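PDB 5C12: gene 2 protein from Enterobacteria phage Sf6, which acts as the nuclease domain of the phage's DNA-packaging terminase large subunit, binding magnesium at the active site used to cut DNA. Local coordinates for residues W88-A93 with E118-K123; Y101-D106 with G111-T116. The protein carries 1 engineered substitution. One frame throughout, in Å; residues are numbered along the deposited sequence. Where two conformers were deposited one is given.

Interaction 1 of 2, residues W88-A93 with E118-K123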
ATOM      1  N   TRP A  88      10.624 -12.562  -7.772  1.00 16.58           N
ATOM      2  CA  TRP A  88      11.293 -11.637  -6.866  1.00 16.20           C
ATOM      3  C   TRP A  88      10.423 -11.279  -5.665  1.00 13.45           C
ATOM      4  O   TRP A  88      10.859 -11.347  -4.506  1.00 14.12           O
ATOM      5  CB  TRP A  88      11.702 -10.402  -7.671  1.00 14.70           C
ATOM      6  CG  TRP A  88      12.059  -9.178  -6.834  1.00 15.94           C
ATOM      7  CD1 TRP A  88      13.213  -8.976  -6.120  1.00 18.51           C
ATOM      8  CD2 TRP A  88      11.287  -7.993  -6.692  1.00 13.30           C
ATOM      9  NE1 TRP A  88      13.175  -7.736  -5.517  1.00 15.99           N
ATOM     10  CE2 TRP A  88      12.017  -7.111  -5.865  1.00 13.21           C
ATOM     11  CE3 TRP A  88      10.036  -7.581  -7.165  1.00 12.87           C
ATOM     12  CZ2 TRP A  88      11.535  -5.863  -5.506  1.00 13.45           C
ATOM     13  CZ3 TRP A  88       9.569  -6.349  -6.803  1.00 15.48           C
ATOM     14  CH2 TRP A  88      10.312  -5.507  -5.967  1.00 13.09           C
ATOM     15  N   ALA A  89       9.176 -10.888  -5.923  1.00 12.72           N
ATOM     16  CA  ALA A  89       8.303 -10.403  -4.873  1.00 14.15           C
ATOM     17  C   ALA A  89       7.860 -11.511  -3.933  1.00 11.73           C
ATOM     18  O   ALA A  89       7.785 -11.319  -2.728  1.00 12.90           O
ATOM     19  CB  ALA A  89       7.099  -9.748  -5.477  1.00 14.33           C
ATOM     20  N   THR A  90       7.564 -12.683  -4.488  1.00 13.84           N
ATOM     21  CA  THR A  90       7.162 -13.794  -3.637  1.00 14.69           C
ATOM     22  C   THR A  90       8.333 -14.285  -2.795  1.00 14.38           C
ATOM     23  O   THR A  90       8.156 -14.677  -1.647  1.00 15.28           O
ATOM     24  CB  THR A  90       6.533 -14.973  -4.435  1.00 16.08           C
ATOM     25  OG1 THR A  90       7.420 -15.435  -5.459  1.00 16.38           O
ATOM     26  CG2 THR A  90       5.199 -14.527  -5.057  1.00 14.41           C
ATOM     27  N   SER A  91       9.535 -14.260  -3.358  1.00 15.03           N
ATOM     28  CA  SER A  91      10.718 -14.600  -2.574  1.00 16.55           C
ATOM     29  C   SER A  91      10.926 -13.603  -1.437  1.00 15.03           C
ATOM     30  O   SER A  91      11.262 -13.997  -0.328  1.00 15.92           O
ATOM     31  CB  SER A  91      11.944 -14.673  -3.467  1.00 17.65           C
ATOM     32  OG  SER A  91      11.888 -15.859  -4.243  1.00 20.85           O
ATOM     33  N   LEU A  92      10.711 -12.317  -1.688  1.00 13.31           N
ATOM     34  CA  LEU A  92      10.750 -11.330  -0.594  1.00 12.48           C
ATOM     35  C   LEU A  92       9.698 -11.622   0.475  1.00 15.00           C
ATOM     36  O   LEU A  92       9.974 -11.529   1.670  1.00 14.38           O
ATOM     37  CB  LEU A  92      10.612  -9.889  -1.106  1.00 12.71           C
ATOM     38  CG  LEU A  92      11.855  -9.313  -1.799  1.00 14.95           C
ATOM     39  CD1 LEU A  92      11.490  -7.952  -2.364  1.00 19.11           C
ATOM     40  CD2 LEU A  92      13.024  -9.226  -0.840  1.00 15.17           C
ATOM     41  N   ALA A  93       8.492 -11.987   0.054  1.00 13.40           N
ATOM     42  CA  ALA A  93       7.436 -12.295   0.999  1.00 13.69           C
ATOM     43  C   ALA A  93       7.846 -13.470   1.893  1.00 13.88           C
ATOM     44  O   ALA A  93       7.610 -13.472   3.108  1.00 15.26           O
ATOM     45  CB  ALA A  93       6.136 -12.602   0.257  1.00 12.88           C
ATOM     46  N   GLU A 118       2.302 -21.419  -6.667  1.00 17.41           N
ATOM     47  CA  GLU A 118       3.457 -22.317  -6.755  1.00 18.49           C
ATOM     48  C   GLU A 118       4.594 -21.848  -5.857  1.00 21.27           C
ATOM     49  O   GLU A 118       5.272 -22.648  -5.203  1.00 21.05           O
ATOM     50  CB  GLU A 118       3.968 -22.429  -8.207  1.00 23.52           C
ATOM     51  CG  GLU A 118       3.036 -23.161  -9.175  1.00 24.45           C
ATOM     52  CD  GLU A 118       3.516 -23.123 -10.645  1.00 30.75           C
ATOM     53  OE1 GLU A 118       4.491 -22.391 -10.941  1.00 36.24           O
ATOM     54  OE2 GLU A 118       2.914 -23.816 -11.507  1.00 23.94           O
ATOM     55  N   ALA A 119       4.796 -20.539  -5.812  1.00 20.96           N
ATOM     56  CA  ALA A 119       5.924 -20.013  -5.068  1.00 20.13           C
ATOM     57  C   ALA A 119       5.753 -20.251  -3.577  1.00 20.64           C
ATOM     58  O   ALA A 119       6.734 -20.445  -2.848  1.00 21.47           O
ATOM     59  CB  ALA A 119       6.083 -18.542  -5.355  1.00 18.34           C
ATOM     60  N   PHE A 120       4.503 -20.251  -3.137  1.00 18.18           N
ATOM     61  CA  PHE A 120       4.171 -20.382  -1.719  1.00 17.08           C
ATOM     62  C   PHE A 120       3.792 -21.825  -1.358  1.00 19.21           C
ATOM     63  O   PHE A 120       3.355 -22.070  -0.245  1.00 23.05           O
ATOM     64  CB  PHE A 120       3.016 -19.442  -1.359  1.00 15.98           C
ATOM     65  CG  PHE A 120       3.329 -17.967  -1.504  1.00 14.04           C
ATOM     66  CD1 PHE A 120       4.603 -17.467  -1.265  1.00 15.57           C
ATOM     67  CD2 PHE A 120       2.337 -17.078  -1.876  1.00 16.11           C
ATOM     68  CE1 PHE A 120       4.864 -16.110  -1.384  1.00 15.93           C
ATOM     69  CE2 PHE A 120       2.600 -15.713  -1.988  1.00 14.19           C
ATOM     70  CZ  PHE A 120       3.872 -15.243  -1.771  1.00 13.98           C
ATOM     71  N   SER A 121       3.942 -22.771  -2.288  1.00 20.17           N
ATOM     72  CA  SER A 121       3.569 -24.160  -2.014  1.00 23.96           C
ATOM     73  C   SER A 121       4.298 -24.655  -0.758  1.00 23.34           C
ATOM     74  O   SER A 121       5.495 -24.432  -0.592  1.00 25.46           O
ATOM     75  CB  SER A 121       3.852 -25.043  -3.234  1.00 28.34           C
ATOM     76  OG  SER A 121       5.238 -25.187  -3.478  1.00 48.49           O
ATOM     77  N   GLY A 122       3.547 -25.261   0.155  1.00 29.82           N
ATOM     78  CA  GLY A 122       4.123 -25.787   1.381  1.00 32.16           C
ATOM     79  C   GLY A 122       4.339 -24.763   2.477  1.00 33.15           C
ATOM     80  O   GLY A 122       4.916 -25.071   3.517  1.00 31.87           O
ATOM     81  N   LYS A 123       3.887 -23.537   2.255  1.00 25.72           N
ATOM     82  CA  LYS A 123       4.075 -22.481   3.233  1.00 22.65           C
ATOM     83  C   LYS A 123       2.745 -21.843   3.583  1.00 25.36           C
ATOM     84  O   LYS A 123       1.831 -21.780   2.756  1.00 26.45           O
ATOM     85  CB  LYS A 123       5.022 -21.430   2.669  1.00 24.17           C
ATOM     86  CG  LYS A 123       6.373 -21.994   2.303  1.00 35.78           C
ATOM     87  CD  LYS A 123       7.263 -20.952   1.656  1.00 29.59           C
ATOM     88  CE  LYS A 123       8.707 -21.431   1.563  1.00 41.03           C
ATOM     89  NZ  LYS A 123       8.851 -22.625   0.672  1.00 53.49           N
TER

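Interaction 2 of 2, residues Y101-D106 with G111-T116. With MG (magnesium ion), chain B.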
ATOM      1  N   TYR A 101       0.022 -12.237   1.249  1.00 11.80           N
ATOM      2  CA  TYR A 101       0.631 -11.578   0.108  1.00 10.41           C
ATOM      3  C   TYR A 101      -0.472 -11.151  -0.835  1.00 10.21           C
ATOM      4  O   TYR A 101      -1.372 -11.948  -1.129  1.00 13.50           O
ATOM      5  CB  TYR A 101       1.529 -12.549  -0.613  1.00 14.07           C
ATOM      6  CG  TYR A 101       2.096 -12.110  -1.924  1.00 10.58           C
ATOM      7  CD1 TYR A 101       1.494 -12.454  -3.111  1.00 11.81           C
ATOM      8  CD2 TYR A 101       3.309 -11.416  -1.986  1.00 12.93           C
ATOM      9  CE1 TYR A 101       2.026 -12.091  -4.314  1.00 10.55           C
ATOM     10  CE2 TYR A 101       3.855 -11.053  -3.188  1.00 11.59           C
ATOM     11  CZ  TYR A 101       3.206 -11.393  -4.360  1.00 10.51           C
ATOM     12  OH  TYR A 101       3.728 -11.086  -5.593  1.00 13.05           O
ATOM     13  N   LEU A 102      -0.392  -9.914  -1.304  1.00 10.09           N
ATOM     14  CA  LEU A 102      -1.294  -9.395  -2.323  1.00  8.62           C
ATOM     15  C   LEU A 102      -0.510  -8.932  -3.530  1.00 10.02           C
ATOM     16  O   LEU A 102       0.674  -8.585  -3.424  1.00 11.07           O
ATOM     17  CB  LEU A 102      -2.131  -8.237  -1.791  1.00  9.53           C
ATOM     18  CG  LEU A 102      -2.939  -8.512  -0.520  1.00 12.00           C
ATOM     19  CD1 LEU A 102      -2.123  -8.098   0.695  1.00 12.55           C
ATOM     20  CD2 LEU A 102      -4.261  -7.755  -0.544  1.00 14.40           C
ATOM     21  N   TRP A 103      -1.152  -8.922  -4.696  1.00 10.62           N
ATOM     22  CA  TRP A 103      -0.538  -8.303  -5.849  1.00 10.88           C
ATOM     23  C   TRP A 103      -1.601  -7.694  -6.731  1.00 11.56           C
ATOM     24  O   TRP A 103      -2.757  -8.128  -6.702  1.00 12.50           O
ATOM     25  CB  TRP A 103       0.315  -9.308  -6.637  1.00 11.71           C
ATOM     26  CG  TRP A 103      -0.464 -10.161  -7.599  1.00 11.28           C
ATOM     27  CD1 TRP A 103      -0.578  -9.968  -8.942  1.00 13.81           C
ATOM     28  CD2 TRP A 103      -1.220 -11.345  -7.296  1.00 12.88           C
ATOM     29  NE1 TRP A 103      -1.374 -10.946  -9.495  1.00 14.41           N
ATOM     30  CE2 TRP A 103      -1.785 -11.794  -8.501  1.00 14.17           C
ATOM     31  CE3 TRP A 103      -1.496 -12.040  -6.120  1.00 13.65           C
ATOM     32  CZ2 TRP A 103      -2.592 -12.926  -8.568  1.00 14.44           C
ATOM     33  CZ3 TRP A 103      -2.317 -13.142  -6.179  1.00 15.81           C
ATOM     34  CH2 TRP A 103      -2.844 -13.586  -7.398  1.00 13.19           C
ATOM     35  N   ASP A 104      -1.214  -6.701  -7.520  1.00  9.91           N
ATOM     36  CA  ASP A 104      -2.131  -6.016  -8.409  1.00 11.66           C
ATOM     37  C   ASP A 104      -2.415  -6.883  -9.621  1.00 12.45           C
ATOM     38  O   ASP A 104      -1.534  -7.172 -10.424  1.00 13.94           O
ATOM     39  CB  ASP A 104      -1.546  -4.669  -8.832  1.00 13.29           C
ATOM     40  CG  ASP A 104      -2.408  -3.921  -9.818  1.00 15.11           C
ATOM     41  OD1 ASP A 104      -3.580  -4.286 -10.037  1.00 14.77           O
ATOM     42  OD2 ASP A 104      -1.900  -2.944 -10.403  1.00 15.97           O
ATOM     43  N   GLY A 105      -3.667  -7.317  -9.726  1.00 13.31           N
ATOM     44  CA  GLY A 105      -4.088  -8.130 -10.847  1.00 14.36           C
ATOM     45  C   GLY A 105      -5.009  -7.422 -11.811  1.00 16.74           C
ATOM     46  O   GLY A 105      -5.604  -8.072 -12.690  1.00 20.74           O
ATOM     47  N   ASP A 106      -5.118  -6.102 -11.688  1.00 18.53           N
ATOM     48  CA  ASP A 106      -6.071  -5.335 -12.494  1.00 17.32           C
ATOM     49  C   ASP A 106      -5.545  -5.145 -13.907  1.00 29.06           C
ATOM     50  O   ASP A 106      -6.300  -4.784 -14.814  1.00 30.53           O
ATOM     51  CB  ASP A 106      -6.343  -3.967 -11.867  1.00 19.22           C
ATOM     52  CG  ASP A 106      -7.823  -3.673 -11.679  1.00 31.18           C
ATOM     53  OD1 ASP A 106      -8.659  -4.524 -12.010  1.00 31.68           O
ATOM     54  OD2 ASP A 106      -8.146  -2.575 -11.170  1.00 35.13           O
ATOM     55  N   GLY A 111      -2.651 -12.607 -14.636  1.00 18.03           N
ATOM     56  CA  GLY A 111      -2.422 -14.027 -14.839  1.00 21.28           C
ATOM     57  C   GLY A 111      -1.436 -14.682 -13.889  1.00 18.88           C
ATOM     58  O   GLY A 111      -1.048 -15.839 -14.113  1.00 20.61           O
ATOM     59  N   LEU A 112      -1.041 -13.968 -12.835  1.00 18.50           N
ATOM     60  CA  LEU A 112       0.038 -14.424 -11.958  1.00 15.08           C
ATOM     61  C   LEU A 112      -0.368 -15.370 -10.825  1.00 15.92           C
ATOM     62  O   LEU A 112       0.481 -15.778 -10.037  1.00 15.47           O
ATOM     63  CB  LEU A 112       0.740 -13.212 -11.336  1.00 14.93           C
ATOM     64  CG  LEU A 112       1.528 -12.373 -12.337  1.00 19.22           C
ATOM     65  CD1 LEU A 112       2.085 -11.127 -11.654  1.00 17.09           C
ATOM     66  CD2 LEU A 112       2.646 -13.189 -12.938  1.00 21.82           C
ATOM     67  N   ARG A 113      -1.627 -15.779 -10.726  1.00 17.19           N
ATOM     68  CA  ARG A 113      -2.005 -16.558  -9.551  0.54 14.41           C
ATOM     69  C   ARG A 113      -1.325 -17.926  -9.523  1.00 15.34           C
ATOM     70  O   ARG A 113      -0.867 -18.343  -8.477  1.00 16.28           O
ATOM     71  CB  ARG A 113      -3.516 -16.731  -9.379  0.54 14.51           C
ATOM     72  CG  ARG A 113      -3.806 -17.433  -8.061  0.54 14.46           C
ATOM     73  CD  ARG A 113      -5.269 -17.595  -7.662  0.54 19.93           C
ATOM     74  NE  ARG A 113      -5.314 -18.106  -6.288  0.54 14.55           N
ATOM     75  CZ  ARG A 113      -5.193 -17.346  -5.201  0.54 15.16           C
ATOM     76  NH1 ARG A 113      -5.121 -16.043  -5.318  0.54 15.79           N
ATOM     77  NH2 ARG A 113      -5.209 -17.892  -3.998  0.54 24.98           N
ATOM     78  N   ARG A 114      -1.250 -18.629 -10.650  1.00 16.40           N
ATOM     79  CA  ARG A 114      -0.615 -19.943 -10.631  1.00 17.42           C
ATOM     80  C   ARG A 114       0.839 -19.855 -10.155  1.00 17.24           C
ATOM     81  O   ARG A 114       1.268 -20.609  -9.283  1.00 19.48           O
ATOM     82  CB  ARG A 114      -0.693 -20.600 -12.015  1.00 18.69           C
ATOM     83  CG  ARG A 114       0.094 -21.861 -12.108  1.00 19.86           C
ATOM     84  CD  ARG A 114       0.117 -22.408 -13.558  1.00 21.21           C
ATOM     85  NE  ARG A 114       1.502 -22.706 -13.864  1.00 59.58           N
ATOM     86  CZ  ARG A 114       2.213 -22.127 -14.816  1.00 22.10           C
ATOM     87  NH1 ARG A 114       1.658 -21.266 -15.663  1.00 27.67           N
ATOM     88  NH2 ARG A 114       3.471 -22.491 -14.996  1.00 59.62           N
ATOM     89  N   GLN A 115       1.599 -18.913 -10.703  1.00 17.02           N
ATOM     90  CA  GLN A 115       2.994 -18.782 -10.330  1.00 17.79           C
ATOM     91  C   GLN A 115       3.110 -18.400  -8.869  1.00 15.92           C
ATOM     92  O   GLN A 115       3.989 -18.869  -8.147  1.00 17.11           O
ATOM     93  CB  GLN A 115       3.687 -17.737 -11.195  1.00 21.22           C
ATOM     94  CG  GLN A 115       5.133 -17.516 -10.807  1.00 22.56           C
ATOM     95  CD  GLN A 115       5.807 -16.456 -11.645  1.00 28.15           C
ATOM     96  OE1 GLN A 115       5.220 -15.922 -12.594  1.00 22.47           O
ATOM     97  NE2 GLN A 115       7.062 -16.168 -11.320  1.00 25.20           N
ATOM     98  N   THR A 116       2.224 -17.524  -8.432  1.00 15.52           N
ATOM     99  CA  THR A 116       2.250 -17.068  -7.058  1.00 14.09           C
ATOM    100  C   THR A 116       1.967 -18.200  -6.090  1.00 17.18           C
ATOM    101  O   THR A 116       2.698 -18.382  -5.110  1.00 17.27           O
ATOM    102  CB  THR A 116       1.267 -15.928  -6.867  1.00 14.99           C
ATOM    103  OG1 THR A 116       1.634 -14.854  -7.741  1.00 15.95           O
ATOM    104  CG2 THR A 116       1.256 -15.459  -5.448  1.00 12.81           C
TER
HETATM  105 MG    MG B 800      -0.434  -1.578 -10.682  0.96 45.48          MG
HETATM  106  O   HOH W   1       2.272 -12.095  -7.755  1.00 15.00           O
HETATM  107  O   HOH W   2      -1.042  -0.670  -9.113  1.00 21.59           O
HETATM  108  O   HOH W   3       0.897  -0.776 -11.339  1.00 19.60           O

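Interaction 1 of 2, residues W88-A93 with E118-K123
T90, on helix 82-95, meets A119 and F120 where helix 113-119 runs out, a helix-to-helix-end contact on one side of the central sheet. F120 is the first residue to leave helical geometry, and it shares the bulk of the contact with T90. Its chi1 of -64° sets CG beside its own backbone N, and the ring then reaches over to the other helix. T90 meets it in two ways: CG2 touches the ring tip, CZ, at 3.6 Å, while the carbonyl O lies near the ring plane at the edge, 3.6 Å from CE1. One turn on, the methyl CB of A93 approaches F120 CZ obliquely at 4.0 Å. The A119 methyl also meets T90, its CB 3.4 Å from T90 OG1. That hydroxyl sits between its own backbone N and carbonyl carbon (chi1 56°), where it hydrogen-bonds to A86 O in the preceding turn, so A119 meets a polar atom that already has a partner. Beyond F120 the chain reverses in a type II turn closed by K123 N on F120 O. A residue just past helix 113-119 thus packs on helix 82-95, T90 and F120 both touching Y101 of strand 100-104, as befits the RNase H-like fold of terminase nuclease domains.

Interaction 2 of 2, residues Y101-D106 with G111-T116
W103 packs against L112 and R113 in a beta-alpha-beta unit of the nuclease fold, where strand 100-104 leads through a short loop into helix 113-119 and on to the parallel strand 126-130. The indole does most of the work. Its pyrrole part meets L112, with NE1 3.6 Å from L112 CB, and NE1 itself is hydrogen-bonded to G109 O in the connecting loop. At the benzene end, CZ2 sits 3.7 Å from R113 N and CH2 3.8 Å from R113 CB. In the conformer given, the extended R113 side chain crosses the indole at about a right angle, its guanidinium tilted 32° from the ring plane while NH1 bonds to A127 O on the next strand. Two residues back on the strand, Y101 receives T116 CG2 obliquely at CE1. Water 1 joins the same pair, lying at the Y101 ring edge beside OH, over one face of the W103 ring, and donating to T116 OG1. T116 OG1 in turn donates to L112 O (2.7 Å), which also takes the T116 backbone N-H. At the strand end D104 points the other way: OD1 closes an Asx turn by accepting from D106 N (2.9 Å, 164°), and OD2 binds magnesium at 2.0 Å.

How the interactions relate
Y101 ties the two together: it belongs to interaction 2, yet its ring also lies against helix 82-95 and against F120, just past helix 113-119. F120 meets it edge-to-face, with F120 CZ 3.6 Å from Y101 CG, and A89 CB comes within 3.6 Å of Y101 OH. The contact centres are about 11 Å apart. Helix 113-119 serves both, its beginning in interaction 2 and its end in interaction 1, and along the chain the 101-106/111-116 pair is nested inside the loop closed by 88-93 and 118-123. Interaction 2 alone reaches the metal site, through D104; the W103 side chain lies about 7 Å from that of D52, which with D252 binds a second magnesium ion.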